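Local coordinates for protein endoglucanase (Bacillus akibai, PDB 1UWW) that hydrolyses internal beta-1,4-glucosidic linkages in cellulose and related glucans, and is represented here by its family 28 carbohydrate-binding module, specific for non-crystalline cellulose, at residues S36-I44 against A52-P60; N86-P97 against G141-R152. All coordinates share one frame; numbering follows the deposited sequence.

Contact 1 of 2, residues S36-I44 against A52-P60; sequences SGVKTALTI and ALSWEFGYP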
loop_
_atom_site.group_PDB
_atom_site.type_symbol
_atom_site.label_atom_id
_atom_site.label_comp_id
_atom_site.label_asym_id
_atom_site.label_seq_id
_atom_site.Cartn_x
_atom_site.Cartn_y
_atom_site.Cartn_z
ATOM N N SER A 36 -3.972 -16.194 -6.732
ATOM C CA SER A 36 -4.845 -15.185 -7.322
ATOM C C SER A 36 -6.315 -15.428 -7.012
ATOM O O SER A 36 -6.771 -16.557 -7.079
ATOM C CB SER A 36 -4.699 -15.133 -8.831
ATOM O OG SER A 36 -5.449 -14.054 -9.355
ATOM N N GLY A 37 -7.052 -14.377 -6.690
ATOM C CA GLY A 37 -8.488 -14.488 -6.482
ATOM C C GLY A 37 -9.310 -14.498 -7.765
ATOM O O GLY A 37 -10.532 -14.694 -7.756
ATOM N N VAL A 38 -8.658 -14.245 -8.892
ATOM C CA VAL A 38 -9.286 -14.235 -10.194
ATOM C C VAL A 38 -8.424 -15.102 -11.088
ATOM O O VAL A 38 -7.200 -14.919 -11.164
ATOM C CB VAL A 38 -9.375 -12.794 -10.762
ATOM C CG1 VAL A 38 -9.818 -12.801 -12.237
ATOM C CG2 VAL A 38 -10.311 -11.941 -9.895
ATOM N N LYS A 39 -9.043 -16.056 -11.770
ATOM C CA LYS A 39 -8.327 -16.948 -12.656
ATOM C C LYS A 39 -9.019 -17.073 -14.016
ATOM O O LYS A 39 -8.837 -18.074 -14.716
ATOM C CB LYS A 39 -8.080 -18.289 -11.955
ATOM C CG LYS A 39 -7.077 -18.148 -10.791
ATOM C CD LYS A 39 -6.427 -19.435 -10.407
ATOM C CE LYS A 39 -5.593 -19.292 -9.140
ATOM N NZ LYS A 39 -5.391 -20.599 -8.439
ATOM N N THR A 40 -9.712 -15.991 -14.388
ATOM C CA THR A 40 -10.422 -15.839 -15.669
ATOM C C THR A 40 -9.448 -15.840 -16.872
ATOM O O THR A 40 -8.247 -15.662 -16.718
ATOM C CB THR A 40 -11.315 -14.499 -15.676
ATOM O OG1 THR A 40 -10.506 -13.319 -15.494
ATOM C CG2 THR A 40 -12.324 -14.430 -14.535
ATOM N N ALA A 41 -9.963 -16.014 -18.081
ATOM C CA ALA A 41 -9.136 -16.045 -19.283
ATOM C C ALA A 41 -8.232 -14.797 -19.414
ATOM O O ALA A 41 -8.707 -13.654 -19.377
ATOM C CB ALA A 41 -10.021 -16.152 -20.514
ATOM N N LEU A 42 -6.945 -15.064 -19.583
ATOM C CA LEU A 42 -5.930 -14.051 -19.871
ATOM C C LEU A 42 -5.671 -14.106 -21.364
ATOM O O LEU A 42 -5.176 -15.119 -21.878
ATOM C CB LEU A 42 -4.630 -14.357 -19.144
ATOM C CG LEU A 42 -4.519 -14.011 -17.677
ATOM C CD1 LEU A 42 -3.339 -14.722 -17.023
ATOM C CD2 LEU A 42 -4.378 -12.511 -17.507
ATOM N N THR A 43 -6.026 -13.047 -22.061
ATOM C CA THR A 43 -5.865 -12.975 -23.513
ATOM C C THR A 43 -5.137 -11.706 -23.926
ATOM O O THR A 43 -4.924 -10.790 -23.124
ATOM C CB THR A 43 -7.223 -13.055 -24.232
ATOM O OG1 THR A 43 -8.031 -11.952 -23.841
ATOM C CG2 THR A 43 -7.982 -14.341 -23.854
ATOM N N ILE A 44 -4.730 -11.651 -25.176
ATOM C CA ILE A 44 -4.087 -10.474 -25.699
ATOM C C ILE A 44 -5.128 -9.658 -26.474
ATOM O O ILE A 44 -5.753 -10.169 -27.411
ATOM C CB ILE A 44 -2.894 -10.865 -26.609
ATOM C CG1 ILE A 44 -1.854 -11.739 -25.873
ATOM C CG2 ILE A 44 -2.240 -9.588 -27.164
ATOM C CD1 ILE A 44 -1.449 -11.242 -24.509
ATOM N N ALA A 52 -2.113 -5.801 -25.602
ATOM C CA ALA A 52 -1.931 -5.780 -24.159
ATOM C C ALA A 52 -2.448 -7.084 -23.542
ATOM O O ALA A 52 -3.344 -7.716 -24.070
ATOM C CB ALA A 52 -2.674 -4.616 -23.602
ATOM N N LEU A 53 -1.887 -7.480 -22.411
ATOM C CA LEU A 53 -2.382 -8.596 -21.604
ATOM C C LEU A 53 -3.705 -8.142 -20.958
ATOM O O LEU A 53 -3.762 -7.076 -20.365
ATOM C CB LEU A 53 -1.369 -8.918 -20.522
ATOM C CG LEU A 53 -1.680 -10.112 -19.619
ATOM C CD1 LEU A 53 -1.640 -11.411 -20.392
ATOM C CD2 LEU A 53 -0.724 -10.144 -18.439
ATOM N N SER A 54 -4.754 -8.959 -21.022
ATOM C CA SER A 54 -6.102 -8.538 -20.620
ATOM C C SER A 54 -6.907 -9.628 -19.938
ATOM O O SER A 54 -6.743 -10.808 -20.231
ATOM C CB SER A 54 -6.823 -7.988 -21.865
ATOM O OG SER A 54 -8.054 -7.381 -21.575
ATOM N N TRP A 55 -7.744 -9.208 -18.998
ATOM C CA TRP A 55 -8.741 -10.098 -18.394
ATOM C C TRP A 55 -9.923 -9.232 -17.991
ATOM O O TRP A 55 -9.824 -8.023 -17.907
ATOM C CB TRP A 55 -8.141 -10.893 -17.222
ATOM C CG TRP A 55 -7.742 -10.073 -16.035
ATOM C CD1 TRP A 55 -8.467 -9.905 -14.893
ATOM C CD2 TRP A 55 -6.513 -9.333 -15.842
ATOM N NE1 TRP A 55 -7.783 -9.090 -14.021
ATOM C CE2 TRP A 55 -6.579 -8.739 -14.570
ATOM C CE3 TRP A 55 -5.379 -9.101 -16.626
ATOM C CZ2 TRP A 55 -5.542 -7.952 -14.050
ATOM C CZ3 TRP A 55 -4.355 -8.300 -16.105
ATOM C CH2 TRP A 55 -4.453 -7.744 -14.840
ATOM N N GLU A 56 -11.048 -9.865 -17.686
ATOM C CA GLU A 56 -12.199 -9.167 -17.149
ATOM C C GLU A 56 -12.700 -9.849 -15.889
ATOM O O GLU A 56 -12.551 -11.050 -15.706
ATOM C CB GLU A 56 -13.294 -8.928 -18.181
ATOM C CG GLU A 56 -13.898 -10.084 -18.883
ATOM C CD GLU A 56 -15.049 -9.616 -19.807
ATOM O OE1 GLU A 56 -15.100 -8.422 -20.244
ATOM O OE2 GLU A 56 -15.908 -10.438 -20.091
ATOM N N PHE A 57 -13.244 -9.048 -15.005
ATOM C CA PHE A 57 -13.691 -9.526 -13.703
ATOM C C PHE A 57 -14.454 -8.412 -13.017
ATOM O O PHE A 57 -14.446 -7.278 -13.444
ATOM C CB PHE A 57 -12.498 -9.952 -12.820
ATOM C CG PHE A 57 -11.738 -8.784 -12.234
ATOM C CD1 PHE A 57 -10.904 -7.982 -13.022
ATOM C CD2 PHE A 57 -11.921 -8.415 -10.907
ATOM C CE1 PHE A 57 -10.257 -6.896 -12.467
ATOM C CE2 PHE A 57 -11.291 -7.311 -10.403
ATOM C CZ PHE A 57 -10.468 -6.572 -11.181
ATOM N N GLY A 58 -15.123 -8.758 -11.921
ATOM C CA GLY A 58 -15.625 -7.771 -10.996
ATOM C C GLY A 58 -15.420 -8.231 -9.579
ATOM O O GLY A 58 -15.583 -9.410 -9.304
ATOM N N TYR A 59 -15.132 -7.301 -8.687
ATOM C CA TYR A 59 -15.050 -7.623 -7.274
ATOM C C TYR A 59 -16.427 -7.939 -6.678
ATOM O O TYR A 59 -17.428 -7.377 -7.113
ATOM C CB TYR A 59 -14.433 -6.466 -6.495
ATOM C CG TYR A 59 -12.975 -6.128 -6.837
ATOM C CD1 TYR A 59 -11.940 -7.027 -6.587
ATOM C CD2 TYR A 59 -12.640 -4.915 -7.376
ATOM C CE1 TYR A 59 -10.605 -6.680 -6.872
ATOM C CE2 TYR A 59 -11.323 -4.576 -7.648
ATOM C CZ TYR A 59 -10.327 -5.456 -7.391
ATOM O OH TYR A 59 -9.023 -5.102 -7.689
ATOM N N PRO A 60 -16.462 -8.789 -5.651
ATOM C CA PRO A 60 -17.726 -9.103 -4.973
ATOM C C PRO A 60 -18.163 -7.961 -4.091
ATOM O O PRO A 60 -17.349 -7.148 -3.653
ATOM C CB PRO A 60 -17.365 -10.344 -4.153
ATOM C CG PRO A 60 -15.943 -10.121 -3.813
ATOM C CD PRO A 60 -15.343 -9.580 -5.090
HETATM O O HOH W 1 -10.963 -12.776 -18.219
#
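Leu42 and Trp55 lie side by side and point the same way, which brings Leu42 CD2 to 3.7 Å from Trp55 CE3. The same methyl packs 4.1 Å from Leu53 CD1, and Ile44 CD1 meets that leucine branch from the next position along. This is the tight part. It lies in the beta hairpin of strands 43-47 and 50-58, at the edge of the module's six-stranded sheet. Trp32 and Leu74 of the facing sheet pack against Leu42 and Trp55. Thr43 and Ser54 form an antiparallel hydrogen-bonded pair, with Thr43 N to Ser54 O at 3.0 Å and Ser54 N to Thr43 O at 2.8 Å. Beyond Leu42 the backbones part. A water bridges the two backbones there, giving a proton to Ala41 O at 2.7 Å and accepting one from Glu56 N at 3.0 Å. It also hydrogen-bonds Thr40 OG1 at 2.8 Å. Val38 is the last apolar link. Its CG1, anti to the backbone N (chi1 170°), sits 4.0 Å from Phe57 CB. Glu56 points away on the solvent side. The chemistry implies a graded join: direct backbone bonds hold the hairpin end, while a water takes over part of the link where the chain approaches the strand.

Contact 2 of 2, residues N86-P97 against G141-R152; sequences NDYVTFDFYLDP and GLYHYEVKINVR. With CA (calcium ion), chain E; CA (calcium ion), chain D.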
loop_
_atom_site.group_PDB
_atom_site.type_symbol
_atom_site.label_atom_id
_atom_site.label_comp_id
_atom_site.label_asym_id
_atom_site.label_seq_id
_atom_site.Cartn_x
_atom_site.Cartn_y
_atom_site.Cartn_z
ATOM N N ASN A 86 18.215 0.021 -12.277
ATOM C CA ASN A 86 16.885 0.583 -12.435
ATOM C C ASN A 86 16.261 0.970 -11.120
ATOM O O ASN A 86 16.562 0.410 -10.070
ATOM C CB ASN A 86 16.016 -0.436 -13.148
ATOM C CG ASN A 86 16.486 -0.680 -14.555
ATOM O OD1 ASN A 86 16.476 0.250 -15.356
ATOM N ND2 ASN A 86 16.946 -1.884 -14.848
ATOM N N ASP A 87 15.362 1.942 -11.194
ATOM C CA ASP A 87 14.723 2.494 -10.023
ATOM C C ASP A 87 13.240 2.193 -9.915
ATOM O O ASP A 87 12.700 2.282 -8.824
ATOM C CB ASP A 87 14.951 4.008 -9.953
ATOM C CG ASP A 87 16.408 4.356 -9.968
ATOM O OD1 ASP A 87 17.218 3.692 -9.275
ATOM O OD2 ASP A 87 16.861 5.246 -10.718
ATOM N N TYR A 88 12.615 1.827 -11.033
ATOM C CA TYR A 88 11.163 1.626 -11.100
ATOM C C TYR A 88 10.826 0.409 -11.899
ATOM O O TYR A 88 11.574 -0.012 -12.772
ATOM C CB TYR A 88 10.433 2.812 -11.778
ATOM C CG TYR A 88 10.697 4.143 -11.134
ATOM C CD1 TYR A 88 9.948 4.573 -10.037
ATOM C CD2 TYR A 88 11.726 4.952 -11.586
ATOM C CE1 TYR A 88 10.221 5.792 -9.420
ATOM C CE2 TYR A 88 12.000 6.173 -10.969
ATOM C CZ TYR A 88 11.250 6.572 -9.898
ATOM O OH TYR A 88 11.532 7.784 -9.303
ATOM N N VAL A 89 9.672 -0.194 -11.583
ATOM C CA VAL A 89 8.923 -1.024 -12.509
ATOM C C VAL A 89 7.772 -0.161 -12.982
ATOM O O VAL A 89 7.074 0.484 -12.197
ATOM C CB VAL A 89 8.427 -2.308 -11.840
ATOM C CG1 VAL A 89 7.397 -3.063 -12.705
ATOM C CG2 VAL A 89 9.620 -3.227 -11.564
ATOM N N THR A 90 7.633 -0.079 -14.294
ATOM C CA THR A 90 6.532 0.643 -14.927
ATOM C C THR A 90 5.727 -0.247 -15.851
ATOM O O THR A 90 6.223 -1.210 -16.414
ATOM C CB THR A 90 7.055 1.843 -15.723
ATOM O OG1 THR A 90 7.851 1.409 -16.835
ATOM C CG2 THR A 90 7.972 2.706 -14.863
ATOM N N PHE A 91 4.456 0.076 -15.971
ATOM C CA PHE A 91 3.610 -0.488 -16.997
ATOM C C PHE A 91 2.452 0.462 -17.291
ATOM O O PHE A 91 2.082 1.285 -16.465
ATOM C CB PHE A 91 3.098 -1.919 -16.665
ATOM C CG PHE A 91 2.331 -2.068 -15.371
ATOM C CD1 PHE A 91 3.005 -2.268 -14.161
ATOM C CD2 PHE A 91 0.944 -2.130 -15.377
ATOM C CE1 PHE A 91 2.288 -2.489 -12.974
ATOM C CE2 PHE A 91 0.242 -2.349 -14.211
ATOM C CZ PHE A 91 0.929 -2.502 -13.016
ATOM N N ASP A 92 1.913 0.320 -18.498
ATOM C CA ASP A 92 0.637 0.954 -18.842
ATOM C C ASP A 92 -0.502 0.074 -18.358
ATOM O O ASP A 92 -0.513 -1.123 -18.606
ATOM C CB ASP A 92 0.528 1.156 -20.359
ATOM C CG ASP A 92 1.557 2.096 -20.871
ATOM O OD1 ASP A 92 1.626 3.262 -20.416
ATOM O OD2 ASP A 92 2.408 1.711 -21.709
ATOM N N PHE A 93 -1.415 0.666 -17.621
ATOM C CA PHE A 93 -2.569 -0.051 -17.086
ATOM C C PHE A 93 -3.803 0.652 -17.574
ATOM O O PHE A 93 -3.925 1.854 -17.442
ATOM C CB PHE A 93 -2.551 -0.036 -15.571
ATOM C CG PHE A 93 -3.603 -0.913 -14.942
ATOM C CD1 PHE A 93 -3.776 -2.241 -15.298
ATOM C CD2 PHE A 93 -4.445 -0.390 -13.973
ATOM C CE1 PHE A 93 -4.785 -3.033 -14.690
ATOM C CE2 PHE A 93 -5.434 -1.187 -13.360
ATOM C CZ PHE A 93 -5.608 -2.482 -13.718
ATOM N N TYR A 94 -4.721 -0.089 -18.161
ATOM C CA TYR A 94 -5.941 0.495 -18.688
ATOM C C TYR A 94 -7.138 -0.213 -18.089
ATOM O O TYR A 94 -7.111 -1.422 -17.841
ATOM C CB TYR A 94 -6.039 0.360 -20.199
ATOM C CG TYR A 94 -4.834 0.833 -20.984
ATOM C CD1 TYR A 94 -3.764 -0.001 -21.222
ATOM C CD2 TYR A 94 -4.792 2.097 -21.514
ATOM C CE1 TYR A 94 -2.675 0.425 -21.954
ATOM C CE2 TYR A 94 -3.706 2.539 -22.254
ATOM C CZ TYR A 94 -2.681 1.684 -22.471
ATOM O OH TYR A 94 -1.583 2.075 -23.230
ATOM N N LEU A 95 -8.177 0.557 -17.856
ATOM C CA LEU A 95 -9.455 0.020 -17.420
ATOM C C LEU A 95 -10.536 0.455 -18.387
ATOM O O LEU A 95 -10.636 1.624 -18.745
ATOM C CB LEU A 95 -9.799 0.479 -16.011
ATOM C CG LEU A 95 -8.714 0.216 -14.967
ATOM C CD1 LEU A 95 -7.878 1.447 -14.785
ATOM C CD2 LEU A 95 -9.292 -0.235 -13.651
ATOM N N ASP A 96 -11.381 -0.501 -18.757
ATOM C CA ASP A 96 -12.634 -0.206 -19.431
ATOM C C ASP A 96 -13.752 -0.763 -18.561
ATOM O O ASP A 96 -14.149 -1.929 -18.697
ATOM C CB ASP A 96 -12.684 -0.812 -20.818
ATOM C CG ASP A 96 -13.910 -0.352 -21.615
ATOM O OD1 ASP A 96 -14.845 0.257 -21.021
ATOM O OD2 ASP A 96 -14.000 -0.528 -22.857
ATOM N N PRO A 97 -14.214 0.052 -17.622
ATOM C CA PRO A 97 -15.264 -0.434 -16.722
ATOM C C PRO A 97 -16.599 -0.592 -17.430
ATOM O O PRO A 97 -16.916 0.127 -18.376
ATOM C CB PRO A 97 -15.379 0.659 -15.659
ATOM C CG PRO A 97 -14.838 1.873 -16.301
ATOM C CD PRO A 97 -13.833 1.445 -17.330
ATOM N N GLY A 141 -13.953 5.820 -23.137
ATOM C CA GLY A 141 -14.211 4.871 -22.074
ATOM C C GLY A 141 -13.043 3.995 -21.666
ATOM O O GLY A 141 -13.216 3.142 -20.794
ATOM N N LEU A 142 -11.878 4.183 -22.285
ATOM C CA LEU A 142 -10.670 3.474 -21.873
ATOM C C LEU A 142 -9.797 4.432 -21.087
ATOM O O LEU A 142 -9.343 5.457 -21.611
ATOM C CB LEU A 142 -9.902 2.995 -23.086
ATOM C CG LEU A 142 -8.720 2.096 -22.750
ATOM C CD1 LEU A 142 -9.191 0.737 -22.286
ATOM C CD2 LEU A 142 -7.860 1.980 -23.984
ATOM N N TYR A 143 -9.583 4.116 -19.821
ATOM C CA TYR A 143 -8.808 4.961 -18.912
ATOM C C TYR A 143 -7.367 4.451 -18.846
ATOM O O TYR A 143 -7.163 3.265 -18.677
ATOM C CB TYR A 143 -9.433 4.910 -17.508
ATOM C CG TYR A 143 -10.835 5.471 -17.453
ATOM C CD1 TYR A 143 -11.929 4.668 -17.710
ATOM C CD2 TYR A 143 -11.064 6.813 -17.177
ATOM C CE1 TYR A 143 -13.224 5.189 -17.667
ATOM C CE2 TYR A 143 -12.345 7.317 -17.129
ATOM C CZ TYR A 143 -13.400 6.499 -17.385
ATOM O OH TYR A 143 -14.691 6.979 -17.369
ATOM N N HIS A 144 -6.393 5.343 -18.948
ATOM C CA HIS A 144 -4.967 5.000 -19.025
ATOM C C HIS A 144 -4.221 5.545 -17.828
ATOM O O HIS A 144 -4.209 6.739 -17.589
ATOM C CB HIS A 144 -4.385 5.576 -20.317
ATOM C CG HIS A 144 -2.937 5.276 -20.536
ATOM N ND1 HIS A 144 -2.238 5.902 -21.549
ATOM C CD2 HIS A 144 -2.079 4.400 -19.966
ATOM C CE1 HIS A 144 -0.987 5.466 -21.548
ATOM N NE2 HIS A 144 -0.863 4.536 -20.613
ATOM N N TYR A 145 -3.604 4.636 -17.082
ATOM C CA TYR A 145 -2.733 4.972 -15.961
ATOM C C TYR A 145 -1.307 4.537 -16.269
ATOM O O TYR A 145 -1.059 3.456 -16.768
ATOM C CB TYR A 145 -3.208 4.267 -14.685
ATOM C CG TYR A 145 -4.570 4.691 -14.286
ATOM C CD1 TYR A 145 -5.695 4.056 -14.819
ATOM C CD2 TYR A 145 -4.772 5.790 -13.456
ATOM C CE1 TYR A 145 -6.973 4.463 -14.512
ATOM C CE2 TYR A 145 -6.080 6.215 -13.156
ATOM C CZ TYR A 145 -7.136 5.549 -13.688
ATOM O OH TYR A 145 -8.407 5.974 -13.362
ATOM N N GLU A 146 -0.370 5.412 -15.966
ATOM C CA GLU A 146 1.057 5.136 -16.053
ATOM C C GLU A 146 1.532 4.642 -14.707
ATOM O O GLU A 146 1.885 5.440 -13.831
ATOM C CB GLU A 146 1.764 6.439 -16.412
ATOM C CG GLU A 146 1.453 6.918 -17.805
ATOM C CD GLU A 146 2.200 6.113 -18.825
ATOM O OE1 GLU A 146 2.986 5.223 -18.409
ATOM O OE2 GLU A 146 2.028 6.370 -20.036
ATOM N N VAL A 147 1.480 3.344 -14.489
ATOM C CA VAL A 147 1.854 2.784 -13.204
ATOM C C VAL A 147 3.379 2.815 -13.089
ATOM O O VAL A 147 4.069 2.393 -13.988
ATOM C CB VAL A 147 1.281 1.390 -13.024
ATOM C CG1 VAL A 147 1.709 0.778 -11.685
ATOM C CG2 VAL A 147 -0.247 1.462 -13.152
ATOM N N LYS A 148 3.875 3.417 -12.014
ATOM C CA LYS A 148 5.318 3.563 -11.802
ATOM C C LYS A 148 5.570 3.274 -10.331
ATOM O O LYS A 148 5.074 3.994 -9.486
ATOM C CB LYS A 148 5.768 4.981 -12.187
ATOM C CG LYS A 148 7.223 5.293 -12.053
ATOM C CD LYS A 148 7.537 6.676 -12.667
ATOM C CE LYS A 148 9.020 7.007 -12.748
ATOM N NZ LYS A 148 9.320 7.899 -13.912
ATOM N N ILE A 149 6.244 2.155 -10.059
ATOM C CA ILE A 149 6.452 1.688 -8.686
ATOM C C ILE A 149 7.955 1.654 -8.404
ATOM O O ILE A 149 8.714 1.034 -9.127
ATOM C CB ILE A 149 5.814 0.297 -8.458
ATOM C CG1 ILE A 149 4.275 0.382 -8.673
ATOM C CG2 ILE A 149 6.114 -0.220 -7.071
ATOM C CD1 ILE A 149 3.586 -0.929 -8.810
ATOM N N ASN A 150 8.362 2.348 -7.342
ATOM C CA ASN A 150 9.759 2.498 -6.989
ATOM C C ASN A 150 10.288 1.214 -6.357
ATOM O O ASN A 150 9.788 0.747 -5.337
ATOM C CB ASN A 150 9.921 3.677 -6.035
ATOM C CG ASN A 150 11.375 4.040 -5.778
ATOM O OD1 ASN A 150 12.203 3.181 -5.493
ATOM N ND2 ASN A 150 11.691 5.334 -5.902
ATOM N N VAL A 151 11.300 0.647 -6.995
ATOM C CA VAL A 151 12.015 -0.515 -6.465
ATOM C C VAL A 151 13.425 -0.200 -5.934
ATOM O O VAL A 151 14.036 -1.040 -5.282
ATOM C CB VAL A 151 12.098 -1.659 -7.500
ATOM C CG1 VAL A 151 10.694 -2.203 -7.812
ATOM C CG2 VAL A 151 12.783 -1.215 -8.791
ATOM N N ARG A 152 13.924 0.987 -6.239
ATOM C CA ARG A 152 15.161 1.498 -5.644
ATOM C C ARG A 152 15.034 1.514 -4.125
ATOM O O ARG A 152 16.008 1.243 -3.410
ATOM C CB ARG A 152 15.452 2.882 -6.210
ATOM C CG ARG A 152 16.746 3.527 -5.708
ATOM C CD ARG A 152 17.958 2.651 -5.815
ATOM N NE ARG A 152 18.093 1.998 -7.110
ATOM C CZ ARG A 152 18.911 0.977 -7.334
ATOM N NH1 ARG A 152 19.683 0.523 -6.355
ATOM N NH2 ARG A 152 18.977 0.370 -8.508
HETATM CA CA CA E . 3.622 4.322 -20.728
HETATM CA CA CA D . -17.085 0.977 -20.547
HETATM O O HOH W 2 -15.740 2.864 -19.940
HETATM O O HOH W 3 -18.553 2.556 -19.235
HETATM O O HOH W 4 -17.215 1.677 -22.823
HETATM O O HOH W 5 2.577 5.394 -21.881
HETATM O O HOH W 6 5.140 6.125 -21.673
#
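Asp92 OD1 binds a calcium ion at 2.3 Å and also accepts a bond from His144 NE2 at 2.8 Å. Strands 88-97 and 142-150 are antiparallel neighbours in one sheet of the beta-sandwich. Glu146 grips the same calcium ion with both carboxylate oxygens, its chain bent at chi2 (-76°). Asp92 OD1 lies in the His144 ring plane, while NE2 comes to it from above the carboxylate plane. Asn185 holds Asp92 OD2. At the Asp87 end, Arg152 NE makes a salt bridge to Asp87 OD1 at 2.9 Å, the planes 83° apart. Arg152 NH2 also bonds Asn86 O, and Asp159 takes NH1. Asp87 and Tyr88 form a classic beta bulge opposite Glu189. At the Gly141 end, Asp96 OD1 and Pro97 O bind a second calcium ion; one of its waters donates to Gly141 O. Regular backbone bonds join Val89 to Ile149, Phe91 to Val147, Phe93 to Tyr145 and Leu95 to Tyr143. On the Asp92 face, Tyr94 and His144 form an offset stack, centroids 4.4 Å apart. On the other face, Val147 CB lies over the Phe91 ring. Back on the Asp92 face, Lys148 CE sits 3.4 Å from the centroid of the Tyr88 ring, almost straight above it.

How the contacts relate
Both contacts belong to the same antiparallel sheet of the carbohydrate-binding module. Contact 1 lies at its edge and contact 2 further across. Strand 180-189 runs between them, pairing with 50-58 on one side and with 88-97 on the other. The centres are about 17 Å apart and the nearest atoms about 5 Å apart, without touching. Along the chain, contact 1 closes before contact 2 opens. Contact 2 supplies ligands to two calcium ions. Contact 1 supplies none, but the Ala52 side chain is about 5 Å from a bound calcium ion. That ion is probably the one bound by Val21, Glu23, Ser50, Asn51 and Asp184, joining the start of strand 50-58 to strand 180-189 and residues 21-23.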